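Local atomic coordinates of cadherin-related family member 2 (Mus musculus, PDB entry 5CYX), a protein that probably joins adjacent microvilli of the epithelial brush border through calcium-dependent heterophilic adhesion by its extracellular cadherin repeats, so controlling microvillar packing. Residues R221-F226 with T243-D248; K186-G191 with T200-P205; L13-E18 with Q92-D97. All coordinates share one frame; numbering follows the deposited sequence.

Contact 1 (R221-F226 with T243-D248); sequences RFIREF and TVEAVD. With CA (calcium ion), chain F.
The ring of F222 takes the methyl of A246 over one face, a CH-pi contact with CB 4.0 Å from the ring centroid and displaced toward the CG-CD1-CE1 rim. At the ring edge, near its plane, CG2 of V244 approaches CE1 at 4.4 Å. The carbonyl O of E245 comes to CD1 obliquely. V300 and A302 of strand 295-304 also touch this ring, so that it faces the opposite sheet of the third cadherin repeat, a Greek-key beta-sandwich. Here strand 220-222 runs antiparallel to strand 240-248 at the border of its sheet: R221 and V247 form a hydrogen-bonded pair, with R221 N to V247 O at 2.9 Å and V247 N to R221 O at 3.0 Å, and F222 and A246 the non-hydrogen-bonded pair beside it. I223 N to E245 O (2.9 Å) carries the pairing past the strand end. With E245 CG anti to its backbone N (chi1 -167°) and the chain extended beyond, this side chain crosses I223, whose CG1 is 3.9 Å from E245 CB. I223 CD1 meets both V247 methyls, 4.1 Å from CG2. D248 OD1 binds a calcium ion at 2.4 Å, while OD2 accepts from a water on that ion.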
loop_
_atom_site.group_PDB
_atom_site.type_symbol
_atom_site.label_atom_id
_atom_site.label_comp_id
_atom_site.label_asym_id
_atom_site.label_seq_id
_atom_site.Cartn_x
_atom_site.Cartn_y
_atom_site.Cartn_z
ATOM N N ARG A 221 17.554 21.415 -25.461
ATOM C CA ARG A 221 18.203 20.786 -26.631
ATOM C C ARG A 221 18.290 21.714 -27.832
ATOM O O ARG A 221 17.294 22.307 -28.251
ATOM C CB ARG A 221 17.419 19.564 -27.071
ATOM C CG ARG A 221 17.628 18.367 -26.187
ATOM C CD ARG A 221 16.604 17.295 -26.519
ATOM N NE ARG A 221 17.182 15.952 -26.430
ATOM C CZ ARG A 221 18.030 15.401 -27.311
ATOM N NH1 ARG A 221 18.483 14.172 -27.088
ATOM N NH2 ARG A 221 18.448 16.061 -28.396
ATOM N N PHE A 222 19.471 21.793 -28.418
ATOM C CA PHE A 222 19.646 22.548 -29.647
ATOM C C PHE A 222 18.802 21.968 -30.780
ATOM O O PHE A 222 18.558 20.775 -30.836
ATOM C CB PHE A 222 21.117 22.585 -30.042
ATOM C CG PHE A 222 21.928 23.488 -29.174
ATOM C CD1 PHE A 222 22.007 24.849 -29.453
ATOM C CD2 PHE A 222 22.588 22.989 -28.056
ATOM C CE1 PHE A 222 22.742 25.685 -28.645
ATOM C CE2 PHE A 222 23.312 23.838 -27.227
ATOM C CZ PHE A 222 23.395 25.180 -27.529
ATOM N N ILE A 223 18.346 22.843 -31.662
ATOM C CA ILE A 223 17.498 22.468 -32.790
ATOM C C ILE A 223 18.251 21.623 -33.829
ATOM O O ILE A 223 17.671 20.719 -34.412
ATOM C CB ILE A 223 16.892 23.760 -33.432
ATOM C CG1 ILE A 223 15.919 24.426 -32.453
ATOM C CG2 ILE A 223 16.191 23.480 -34.757
ATOM C CD1 ILE A 223 14.902 23.490 -31.826
ATOM N N ARG A 224 19.532 21.915 -34.044
ATOM C CA ARG A 224 20.325 21.255 -35.084
ATOM C C ARG A 224 21.541 20.593 -34.482
ATOM O O ARG A 224 22.087 21.066 -33.492
ATOM C CB ARG A 224 20.778 22.274 -36.123
ATOM C CG ARG A 224 19.633 23.072 -36.711
ATOM C CD ARG A 224 20.071 23.840 -37.941
ATOM N NE ARG A 224 18.931 24.476 -38.599
ATOM C CZ ARG A 224 18.974 25.091 -39.783
ATOM N NH1 ARG A 224 20.110 25.176 -40.479
ATOM N NH2 ARG A 224 17.860 25.629 -40.279
ATOM N N GLU A 225 21.965 19.495 -35.096
ATOM C CA GLU A 225 23.190 18.815 -34.694
ATOM C C GLU A 225 24.424 19.540 -35.235
ATOM O O GLU A 225 25.529 19.465 -34.657
ATOM C CB GLU A 225 23.159 17.387 -35.191
ATOM C CG GLU A 225 24.383 16.577 -34.788
ATOM C CD GLU A 225 24.346 15.160 -35.317
ATOM O OE1 GLU A 225 25.417 14.642 -35.688
ATOM O OE2 GLU A 225 23.250 14.564 -35.360
ATOM N N PHE A 226 24.212 20.287 -36.329
ATOM C CA PHE A 226 25.250 21.116 -36.906
ATOM C C PHE A 226 24.797 22.560 -37.136
ATOM O O PHE A 226 23.648 22.836 -37.502
ATOM C CB PHE A 226 25.709 20.515 -38.216
ATOM C CG PHE A 226 26.293 19.145 -38.069
ATOM C CD1 PHE A 226 27.448 18.948 -37.303
ATOM C CD2 PHE A 226 25.703 18.046 -38.701
ATOM C CE1 PHE A 226 28.002 17.675 -37.177
ATOM C CE2 PHE A 226 26.254 16.773 -38.575
ATOM C CZ PHE A 226 27.405 16.588 -37.814
ATOM N N THR A 243 22.303 32.651 -36.086
ATOM C CA THR A 243 21.444 32.384 -34.957
ATOM C C THR A 243 21.434 30.895 -34.652
ATOM O O THR A 243 21.186 30.080 -35.547
ATOM C CB THR A 243 20.021 32.815 -35.284
ATOM O OG1 THR A 243 20.088 34.120 -35.848
ATOM C CG2 THR A 243 19.125 32.824 -34.010
ATOM N N VAL A 244 21.701 30.548 -33.393
ATOM C CA VAL A 244 21.443 29.197 -32.896
ATOM C C VAL A 244 20.227 29.248 -32.001
ATOM O O VAL A 244 19.867 30.307 -31.494
ATOM C CB VAL A 244 22.635 28.575 -32.135
ATOM C CG1 VAL A 244 23.798 28.351 -33.084
ATOM C CG2 VAL A 244 23.093 29.431 -30.967
ATOM N N GLU A 245 19.607 28.089 -31.821
ATOM C CA GLU A 245 18.454 27.939 -30.970
ATOM C C GLU A 245 18.504 26.611 -30.209
ATOM O O GLU A 245 18.821 25.564 -30.765
ATOM C CB GLU A 245 17.180 28.044 -31.794
ATOM C CG GLU A 245 15.928 28.216 -30.939
ATOM C CD GLU A 245 14.653 28.331 -31.754
ATOM O OE1 GLU A 245 13.576 28.462 -31.147
ATOM O OE2 GLU A 245 14.710 28.286 -32.999
ATOM N N ALA A 246 18.251 26.695 -28.911
ATOM C CA ALA A 246 17.989 25.558 -28.059
ATOM C C ALA A 246 16.688 25.794 -27.374
ATOM O O ALA A 246 16.352 26.933 -27.071
ATOM C CB ALA A 246 19.087 25.408 -27.046
ATOM N N VAL A 247 15.928 24.736 -27.137
ATOM C CA VAL A 247 14.617 24.879 -26.498
ATOM C C VAL A 247 14.477 23.908 -25.343
ATOM O O VAL A 247 15.080 22.827 -25.330
ATOM C CB VAL A 247 13.445 24.680 -27.493
ATOM C CG1 VAL A 247 13.541 25.687 -28.643
ATOM C CG2 VAL A 247 13.423 23.275 -28.055
ATOM N N ASP A 248 13.637 24.298 -24.399
ATOM C CA ASP A 248 13.372 23.530 -23.196
ATOM C C ASP A 248 12.654 22.232 -23.572
ATOM O O ASP A 248 11.629 22.264 -24.254
ATOM C CB ASP A 248 12.526 24.387 -22.265
ATOM C CG ASP A 248 12.195 23.720 -20.975
ATOM O OD1 ASP A 248 12.752 22.642 -20.699
ATOM O OD2 ASP A 248 11.386 24.302 -20.219
HETATM CA CA CA F . 13.840 22.181 -18.591
HETATM O O HOH W 1 11.992 23.608 -17.709
HETATM O O HOH W 2 14.864 21.840 -16.286
#

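Contact 2 (K186-G191 with T200-P205); sequences KACDSG and TQCSQP. With CA (calcium ion), chain D.
C188 and C202 are joined covalently, SG to SG 2.2 Å, with a disulfide torsion of 96°; both sulphurs lie anti to their own carbonyl carbons. The backbones run in roughly opposite directions, bridged at this pair. Hydrogen bonds flank the disulfide: S203 N gives to A187 O at 2.8 Å, and D189 N to Q201 O at 3.0 Å. S203 OG accepts from A187 N (3.1 Å) and donates to Q204 O, so the hydroxyl stands in for a backbone acceptor. An alanine at S203 would probably leave A187 N without its acceptor and Q204 O without the hydroxyl donor. In the D189 carboxylate, OD1 accepts from Q201 N (2.9 Å) and from G191 N (3.2 Å), the latter closing an Asx turn, and the two donors come from opposite faces of its plane. OD2 binds a calcium ion at 2.5 Å, with N99, D131, D133 and the carbonyl O atoms of N101 and A137, between the first two cadherin repeats. Among apolar contacts, T200 CG2 packs on C188 CB at 4.0 Å. With two N-H groups on OD1 and calcium on OD2, the carboxylate probably has little freedom to turn, and the disulfide ties the 200-205 loop beside it.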
loop_
_atom_site.group_PDB
_atom_site.type_symbol
_atom_site.label_atom_id
_atom_site.label_comp_id
_atom_site.label_asym_id
_atom_site.label_seq_id
_atom_site.Cartn_x
_atom_site.Cartn_y
_atom_site.Cartn_z
ATOM N N LYS A 186 -14.623 0.387 -10.639
ATOM C CA LYS A 186 -15.876 -0.028 -10.012
ATOM C C LYS A 186 -15.663 -0.482 -8.567
ATOM O O LYS A 186 -14.538 -0.639 -8.118
ATOM C CB LYS A 186 -16.623 -1.093 -10.808
ATOM C CG LYS A 186 -15.859 -2.395 -10.959
ATOM C CD LYS A 186 -16.696 -3.518 -11.587
ATOM C CE LYS A 186 -15.938 -4.846 -11.420
ATOM N NZ LYS A 186 -16.470 -5.991 -12.222
ATOM N N ALA A 187 -16.772 -0.606 -7.856
ATOM C CA ALA A 187 -16.781 -1.079 -6.496
ATOM C C ALA A 187 -17.770 -2.220 -6.455
ATOM O O ALA A 187 -18.859 -2.070 -6.984
ATOM C CB ALA A 187 -17.183 0.054 -5.525
ATOM N N CYS A 188 -17.371 -3.356 -5.878
ATOM C CA CYS A 188 -18.289 -4.455 -5.614
ATOM C C CYS A 188 -18.338 -4.738 -4.124
ATOM O O CYS A 188 -17.443 -4.343 -3.372
ATOM C CB CYS A 188 -17.881 -5.728 -6.367
ATOM S SG CYS A 188 -17.644 -5.446 -8.142
ATOM N N ASP A 189 -19.384 -5.416 -3.687
ATOM C CA ASP A 189 -19.389 -5.897 -2.344
ATOM C C ASP A 189 -18.617 -7.242 -2.359
ATOM O O ASP A 189 -18.164 -7.733 -3.429
ATOM C CB ASP A 189 -20.806 -5.959 -1.739
ATOM C CG ASP A 189 -21.769 -6.793 -2.543
ATOM O OD1 ASP A 189 -21.333 -7.799 -3.122
ATOM O OD2 ASP A 189 -22.976 -6.419 -2.628
ATOM N N SER A 190 -18.540 -7.851 -1.205
ATOM C CA SER A 190 -17.753 -9.062 -0.992
ATOM C C SER A 190 -18.698 -10.293 -0.990
ATOM O O SER A 190 -18.356 -11.350 -0.538
ATOM C CB SER A 190 -16.970 -8.937 0.328
ATOM O OG SER A 190 -16.179 -7.750 0.382
ATOM N N GLY A 191 -19.907 -10.146 -1.543
ATOM C CA GLY A 191 -20.835 -11.244 -1.683
ATOM C C GLY A 191 -21.689 -11.485 -0.461
ATOM O O GLY A 191 -21.431 -10.974 0.664
ATOM N N THR A 200 -23.089 -11.282 -5.685
ATOM C CA THR A 200 -22.165 -10.163 -5.472
ATOM C C THR A 200 -22.746 -8.998 -6.240
ATOM O O THR A 200 -23.161 -9.191 -7.380
ATOM C CB THR A 200 -20.768 -10.492 -6.019
ATOM O OG1 THR A 200 -20.160 -11.552 -5.244
ATOM C CG2 THR A 200 -19.864 -9.239 -6.011
ATOM N N GLN A 201 -22.783 -7.795 -5.651
ATOM C CA GLN A 201 -23.308 -6.610 -6.403
ATOM C C GLN A 201 -22.198 -5.651 -6.765
ATOM O O GLN A 201 -21.260 -5.478 -5.974
ATOM C CB GLN A 201 -24.351 -5.878 -5.590
ATOM C CG GLN A 201 -25.526 -6.735 -5.147
ATOM C CD GLN A 201 -26.657 -6.770 -6.148
ATOM O OE1 GLN A 201 -26.540 -6.264 -7.268
ATOM N NE2 GLN A 201 -27.763 -7.364 -5.748
ATOM N N CYS A 202 -22.302 -5.024 -7.945
ATOM C CA CYS A 202 -21.289 -4.049 -8.422
ATOM C C CYS A 202 -21.895 -2.653 -8.695
ATOM O O CYS A 202 -23.080 -2.514 -8.930
ATOM C CB CYS A 202 -20.511 -4.598 -9.646
ATOM S SG CYS A 202 -19.409 -6.042 -9.295
ATOM N N SER A 203 -21.077 -1.616 -8.587
ATOM C CA SER A 203 -21.529 -0.264 -8.835
ATOM C C SER A 203 -21.611 0.007 -10.307
ATOM O O SER A 203 -21.133 -0.771 -11.117
ATOM C CB SER A 203 -20.522 0.725 -8.293
ATOM O OG SER A 203 -19.344 0.668 -9.075
ATOM N N GLN A 204 -22.168 1.174 -10.638
ATOM C CA GLN A 204 -22.012 1.713 -11.982
ATOM C C GLN A 204 -20.522 2.126 -12.146
ATOM O O GLN A 204 -19.882 2.462 -11.168
ATOM C CB GLN A 204 -22.979 2.915 -12.243
ATOM C CG GLN A 204 -22.701 4.189 -11.431
ATOM C CD GLN A 204 -23.664 5.366 -11.780
ATOM O OE1 GLN A 204 -23.976 5.607 -12.941
ATOM N NE2 GLN A 204 -24.085 6.115 -10.760
ATOM N N PRO A 205 -20.006 2.150 -13.393
ATOM C CA PRO A 205 -18.649 2.642 -13.647
ATOM C C PRO A 205 -18.478 4.063 -13.153
ATOM O O PRO A 205 -19.422 4.864 -13.227
ATOM C CB PRO A 205 -18.549 2.667 -15.196
ATOM C CG PRO A 205 -19.716 1.911 -15.685
ATOM C CD PRO A 205 -20.779 2.069 -14.654
HETATM CA CA CA D . -24.559 -5.169 -1.150
#

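Contact 3 (L13-E18 with Q92-D97); sequences LVTLPE and QVIVED. With CA (calcium ion), chain C; CA (calcium ion), chain B.
E18 CG sits between the backbone N and the carbonyl carbon (chi1 75°) and D97 CG anti to its N (chi1 -167°), and the two carboxylates lie side by side, pointing the same way with planes 49° apart. E18 OE2 and D97 OD1 bind one calcium ion at 2.2 Å and 2.3 Å. E18 OE1 binds a second at 2.4 Å and accepts from F68 N; T134 is a polar partner of D97. Behind this end, strands 13-17 and 92-96 show the parallel pairing of the N-terminal A-strand region with the last strand, G, of a cadherin repeat. Its ladder runs from V14 N to Q92 O (2.7 Å) to E18 N to E96 O (3.1 Å). On the buried face V14 CG1 meets V93 CG2, and L16 CD1 touches V93 CG1. At the strand end V95 CG1 packs on E18 CB at 3.6 Å. T15 CG2 lies against E96 CG on the other face (3.5 Å), where the E96 carboxylate forms a salt bridge with R98. E69 and D100 bind both ions; D67 adds to the second, the carbonyl O of R98 and the carboxylate of D133 to the first. E18 OE2 and D97 OD1 are only 3.0 Å apart, probably repulsive without the shared calcium, so this placing of the two carboxylates probably depends on the bound ion.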
loop_
_atom_site.group_PDB
_atom_site.type_symbol
_atom_site.label_atom_id
_atom_site.label_comp_id
_atom_site.label_asym_id
_atom_site.label_seq_id
_atom_site.Cartn_x
_atom_site.Cartn_y
_atom_site.Cartn_z
ATOM N N LEU A 13 -40.474 -16.565 18.093
ATOM C CA LEU A 13 -40.183 -15.725 16.951
ATOM C C LEU A 13 -40.249 -16.501 15.669
ATOM O O LEU A 13 -40.196 -17.722 15.667
ATOM C CB LEU A 13 -38.823 -15.036 17.087
ATOM C CG LEU A 13 -37.606 -15.921 17.374
ATOM C CD1 LEU A 13 -36.975 -16.462 16.093
ATOM C CD2 LEU A 13 -36.577 -15.156 18.203
ATOM N N VAL A 14 -40.395 -15.759 14.576
ATOM C CA VAL A 14 -40.285 -16.313 13.247
ATOM C C VAL A 14 -39.275 -15.483 12.413
ATOM O O VAL A 14 -39.276 -14.238 12.460
ATOM C CB VAL A 14 -41.693 -16.363 12.645
ATOM C CG1 VAL A 14 -42.119 -15.016 12.049
ATOM C CG2 VAL A 14 -41.771 -17.464 11.643
ATOM N N THR A 15 -38.435 -16.159 11.648
ATOM C CA THR A 15 -37.363 -15.523 10.913
ATOM C C THR A 15 -37.681 -15.596 9.435
ATOM O O THR A 15 -37.842 -16.701 8.918
ATOM C CB THR A 15 -36.022 -16.273 11.145
ATOM O OG1 THR A 15 -35.700 -16.242 12.531
ATOM C CG2 THR A 15 -34.890 -15.614 10.416
ATOM N N LEU A 16 -37.787 -14.448 8.761
ATOM C CA LEU A 16 -38.014 -14.407 7.306
ATOM C C LEU A 16 -36.854 -13.730 6.562
ATOM O O LEU A 16 -36.374 -12.718 7.007
ATOM C CB LEU A 16 -39.312 -13.642 7.004
ATOM C CG LEU A 16 -40.546 -14.296 7.654
ATOM C CD1 LEU A 16 -41.790 -13.407 7.604
ATOM C CD2 LEU A 16 -40.851 -15.639 7.007
ATOM N N PRO A 17 -36.433 -14.258 5.411
ATOM C CA PRO A 17 -35.528 -13.454 4.596
ATOM C C PRO A 17 -36.243 -12.217 3.934
ATOM O O PRO A 17 -37.395 -12.328 3.480
ATOM C CB PRO A 17 -35.072 -14.431 3.520
ATOM C CG PRO A 17 -36.136 -15.491 3.420
ATOM C CD PRO A 17 -37.015 -15.383 4.641
ATOM N N GLU A 18 -35.522 -11.093 3.885
ATOM C CA GLU A 18 -36.028 -9.840 3.367
ATOM C C GLU A 18 -36.380 -9.905 1.867
ATOM O O GLU A 18 -37.130 -9.129 1.415
ATOM C CB GLU A 18 -35.056 -8.694 3.668
ATOM C CG GLU A 18 -33.768 -8.613 2.839
ATOM C CD GLU A 18 -33.102 -7.255 2.891
ATOM O OE1 GLU A 18 -33.820 -6.194 2.942
ATOM O OE2 GLU A 18 -31.845 -7.187 2.842
ATOM N N GLN A 92 -42.526 -12.419 17.557
ATOM C CA GLN A 92 -41.570 -11.559 16.917
ATOM C C GLN A 92 -41.159 -12.066 15.509
ATOM O O GLN A 92 -40.948 -13.255 15.310
ATOM C CB GLN A 92 -40.341 -11.416 17.787
ATOM C CG GLN A 92 -39.469 -10.258 17.338
ATOM C CD GLN A 92 -38.244 -10.107 18.208
ATOM O OE1 GLN A 92 -37.580 -11.099 18.550
ATOM N NE2 GLN A 92 -37.916 -8.865 18.550
ATOM N N VAL A 93 -41.023 -11.120 14.578
ATOM C CA VAL A 93 -40.506 -11.369 13.249
ATOM C C VAL A 93 -39.073 -10.813 13.150
ATOM O O VAL A 93 -38.882 -9.617 13.271
ATOM C CB VAL A 93 -41.432 -10.777 12.172
ATOM C CG1 VAL A 93 -40.903 -11.100 10.796
ATOM C CG2 VAL A 93 -42.832 -11.320 12.333
ATOM N N ILE A 94 -38.070 -11.707 13.021
ATOM C CA ILE A 94 -36.723 -11.316 12.666
ATOM C C ILE A 94 -36.650 -11.281 11.126
ATOM O O ILE A 94 -36.931 -12.288 10.464
ATOM C CB ILE A 94 -35.683 -12.289 13.264
ATOM C CG1 ILE A 94 -35.857 -12.454 14.792
ATOM C CG2 ILE A 94 -34.257 -11.853 12.970
ATOM C CD1 ILE A 94 -35.947 -11.130 15.549
ATOM N N VAL A 95 -36.305 -10.132 10.551
ATOM C CA VAL A 95 -36.039 -10.016 9.115
ATOM C C VAL A 95 -34.552 -10.216 8.888
ATOM O O VAL A 95 -33.742 -9.533 9.495
ATOM C CB VAL A 95 -36.501 -8.657 8.554
ATOM C CG1 VAL A 95 -36.275 -8.572 7.045
ATOM C CG2 VAL A 95 -37.982 -8.462 8.815
ATOM N N GLU A 96 -34.174 -11.195 8.072
ATOM C CA GLU A 96 -32.767 -11.420 7.741
ATOM C C GLU A 96 -32.292 -10.600 6.533
ATOM O O GLU A 96 -32.969 -10.526 5.472
ATOM C CB GLU A 96 -32.492 -12.888 7.429
ATOM C CG GLU A 96 -32.472 -13.794 8.634
ATOM C CD GLU A 96 -31.876 -15.174 8.332
ATOM O OE1 GLU A 96 -32.073 -15.669 7.185
ATOM O OE2 GLU A 96 -31.225 -15.743 9.253
ATOM N N ASP A 97 -31.087 -10.070 6.674
ATOM C CA ASP A 97 -30.438 -9.295 5.644
ATOM C C ASP A 97 -30.152 -10.193 4.432
ATOM O O ASP A 97 -29.739 -11.373 4.595
ATOM C CB ASP A 97 -29.105 -8.685 6.162
ATOM C CG ASP A 97 -28.539 -7.598 5.220
ATOM O OD1 ASP A 97 -29.302 -7.005 4.406
ATOM O OD2 ASP A 97 -27.299 -7.380 5.265
HETATM CA CA CA C . -30.055 -5.955 2.482
HETATM CA CA CA B . -33.574 -4.266 1.553
HETATM O O HOH W 3 -33.077 -2.365 0.069
#

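How the contacts relate
The three contacts lie in series along an elongated chain, one in each cadherin repeat: contact 3 in the first, contact 2 in the second and contact 1 in the third. Contacts 3 and 2 serve the same junction from its two sides; their centres are 26 Å apart and their nearest atoms about 8 Å. D133 joins their sites, binding the calcium ion of E18 and D97 as well as that of D189. Contact 1 belongs to the next junction, between the second and third repeats, where D248 binds calcium with D250, E304 and the carbonyl O of L218. Its centre is 54 Å from that of contact 2 and 79 Å from that of contact 3. Each contact contributes at least one acidic calcium ligand to a junction between repeats.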